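Local coordinates for kinesin-like protein KAR3 (Saccharomyces cerevisiae, PDB 1F9V), which is a kinesin-family motor whose domain binds ADP and magnesium and probably hydrolyses ATP to drive movement along microtubules, at residues A[137-142]-A[215-220]. The protein carries 2 engineered substitutions. Residues are numbered along the deposited sequence; the frame is centred on the assembly and turned at random.
Engineered in segment 215-220: A216 (natural residue Arg).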
loop_
_atom_site.group_PDB
_atom_site.type_symbol
_atom_site.label_atom_id
_atom_site.label_comp_id
_atom_site.label_asym_id
_atom_site.label_seq_id
_atom_site.Cartn_x
_atom_site.Cartn_y
_atom_site.Cartn_z
ATOM N N PHE A 137 1.838 14.739 2.236
ATOM C CA PHE A 137 2.120 13.931 1.053
ATOM C C PHE A 137 3.618 14.036 0.828
ATOM O O PHE A 137 4.133 15.089 0.427
ATOM C CB PHE A 137 1.348 14.456 -0.168
ATOM C CG PHE A 137 1.244 13.466 -1.304
ATOM C CD1 PHE A 137 1.604 12.130 -1.135
ATOM C CD2 PHE A 137 0.791 13.880 -2.548
ATOM C CE1 PHE A 137 1.511 11.222 -2.195
ATOM C CE2 PHE A 137 0.696 12.983 -3.610
ATOM C CZ PHE A 137 1.058 11.652 -3.429
ATOM N N ILE A 138 4.319 12.944 1.111
ATOM C CA ILE A 138 5.761 12.918 0.968
ATOM C C ILE A 138 6.200 11.763 0.090
ATOM O O ILE A 138 5.398 10.916 -0.301
ATOM C CB ILE A 138 6.457 12.745 2.351
ATOM C CG1 ILE A 138 6.101 11.378 2.946
ATOM C CG2 ILE A 138 6.024 13.860 3.312
ATOM C CD1 ILE A 138 6.951 10.969 4.143
ATOM N N GLU A 139 7.487 11.744 -0.221
ATOM C CA GLU A 139 8.057 10.658 -0.987
ATOM C C GLU A 139 9.400 10.337 -0.348
ATOM O O GLU A 139 10.025 11.200 0.270
ATOM C CB GLU A 139 8.250 11.052 -2.455
ATOM C CG GLU A 139 9.639 11.553 -2.769
ATOM C CD GLU A 139 9.826 11.929 -4.223
ATOM O OE1 GLU A 139 8.940 11.625 -5.054
ATOM O OE2 GLU A 139 10.872 12.535 -4.530
ATOM N N ILE A 140 9.814 9.083 -0.463
ATOM C CA ILE A 140 11.106 8.665 0.041
ATOM C C ILE A 140 11.860 8.232 -1.207
ATOM O O ILE A 140 11.423 7.331 -1.927
ATOM C CB ILE A 140 10.996 7.485 1.030
ATOM C CG1 ILE A 140 10.421 7.978 2.364
ATOM C CG2 ILE A 140 12.378 6.878 1.276
ATOM C CD1 ILE A 140 10.081 6.874 3.336
ATOM N N TYR A 141 12.966 8.908 -1.483
ATOM C CA TYR A 141 13.795 8.606 -2.643
ATOM C C TYR A 141 15.234 8.486 -2.160
ATOM O O TYR A 141 15.779 9.423 -1.565
ATOM C CB TYR A 141 13.690 9.715 -3.693
ATOM C CG TYR A 141 14.579 9.469 -4.889
ATOM C CD1 TYR A 141 14.428 8.320 -5.662
ATOM C CD2 TYR A 141 15.601 10.355 -5.219
ATOM C CE1 TYR A 141 15.274 8.057 -6.734
ATOM C CE2 TYR A 141 16.459 10.100 -6.296
ATOM C CZ TYR A 141 16.286 8.946 -7.042
ATOM O OH TYR A 141 17.130 8.669 -8.094
ATOM N N ASN A 142 15.842 7.334 -2.412
ATOM C CA ASN A 142 17.207 7.092 -1.979
ATOM C C ASN A 142 17.281 7.287 -0.476
ATOM O O ASN A 142 18.239 7.866 0.034
ATOM C CB ASN A 142 18.175 8.046 -2.681
ATOM C CG ASN A 142 18.646 7.508 -4.006
ATOM O OD1 ASN A 142 18.544 6.313 -4.261
ATOM N ND2 ASN A 142 19.160 8.382 -4.860
ATOM N N SER A 215 8.544 6.305 -10.110
ATOM C CA SER A 215 8.662 4.860 -10.264
ATOM C C SER A 215 9.836 4.319 -9.446
ATOM O O SER A 215 9.936 3.116 -9.209
ATOM C CB SER A 215 8.841 4.501 -11.735
ATOM O OG SER A 215 10.193 4.650 -12.122
ATOM N N ALA A 216 10.715 5.216 -9.005
ATOM C CA ALA A 216 11.882 4.828 -8.213
ATOM C C ALA A 216 11.804 5.317 -6.768
ATOM O O ALA A 216 12.787 5.268 -6.034
ATOM C CB ALA A 216 13.154 5.354 -8.866
ATOM N N SER A 217 10.636 5.778 -6.354
ATOM C CA SER A 217 10.488 6.257 -4.989
ATOM C C SER A 217 9.192 5.775 -4.375
ATOM O O SER A 217 8.285 5.322 -5.077
ATOM C CB SER A 217 10.526 7.788 -4.957
ATOM O OG SER A 217 9.394 8.342 -5.595
ATOM N N HIS A 218 9.121 5.852 -3.052
ATOM C CA HIS A 218 7.916 5.473 -2.335
ATOM C C HIS A 218 7.156 6.769 -2.093
ATOM O O HIS A 218 7.709 7.717 -1.538
ATOM C CB HIS A 218 8.243 4.860 -0.975
ATOM C CG HIS A 218 9.195 3.711 -1.032
ATOM N ND1 HIS A 218 9.121 2.723 -1.992
ATOM C CD2 HIS A 218 10.223 3.371 -0.219
ATOM C CE1 HIS A 218 10.063 1.826 -1.766
ATOM N NE2 HIS A 218 10.746 2.195 -0.696
ATOM N N SER A 219 5.900 6.826 -2.518
ATOM C CA SER A 219 5.089 8.014 -2.302
ATOM C C SER A 219 4.126 7.663 -1.174
ATOM O O SER A 219 3.459 6.626 -1.210
ATOM C CB SER A 219 4.345 8.383 -3.587
ATOM O OG SER A 219 5.278 8.649 -4.621
ATOM N N ILE A 220 4.060 8.522 -0.165
ATOM C CA ILE A 220 3.221 8.253 0.995
ATOM C C ILE A 220 2.225 9.363 1.312
ATOM O O ILE A 220 2.617 10.495 1.589
ATOM C CB ILE A 220 4.113 8.002 2.245
ATOM C CG1 ILE A 220 5.172 6.947 1.914
ATOM C CG2 ILE A 220 3.268 7.545 3.423
ATOM C CD1 ILE A 220 6.576 7.338 2.291
HETATM O O HOH W 1 6.694 10.585 -5.936
HETATM O O HOH W 2 14.268 5.360 -3.537
#
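I138 and I220 are joined by two backbone bonds: I220 N donates to I138 O over 2.7 Å, almost straight at 175°, and I138 N donates back to I220 O. Two residues further on, I140 and H218 repeat the pattern, with I140 N 2.7 Å from H218 O. Between these two hydrogen-bonded pairs sits the non-hydrogen-bonded pair E139 and S219, where the strands draw in and the CA of E139 lies 3.0 Å from H218 O as a CA-H...O contact. The carboxylate of E139 reaches along the same face: OE1 takes a short bond from a water that also meets S219 OG, and a weak one, 3.4 Å long, from S217 OG. Beyond the strand, a second water joins N142 N to A216 O.

On the other face the isoleucines close up, CD1 of I140 resting 3.7 Å from CD1 of I220, while helix 297-306 packs over this face, L298 against I140 and I220 and L301 against I138. H218 points to this face as well, but its ring nitrogens bond to S270 and A246. F137, its CG anti to the backbone N (chi1 -162°), brings CD1 edge-on to I220 O at 3.3 Å. An alanine here would probably leave that carbonyl without its ring-edge neighbour and open a gap beside S219 CB. At the far end the Y141 ring likewise presents an edge to A216 O, and its CE1 touches the CB of A216, an engineered alanine replacing arginine.

Strands 130-141 and 218-228 thus run antiparallel in the mixed central sheet of the kinesin motor domain, a P-loop NTPase fold, with the S219 side chain about 8 Å from the bound magnesium.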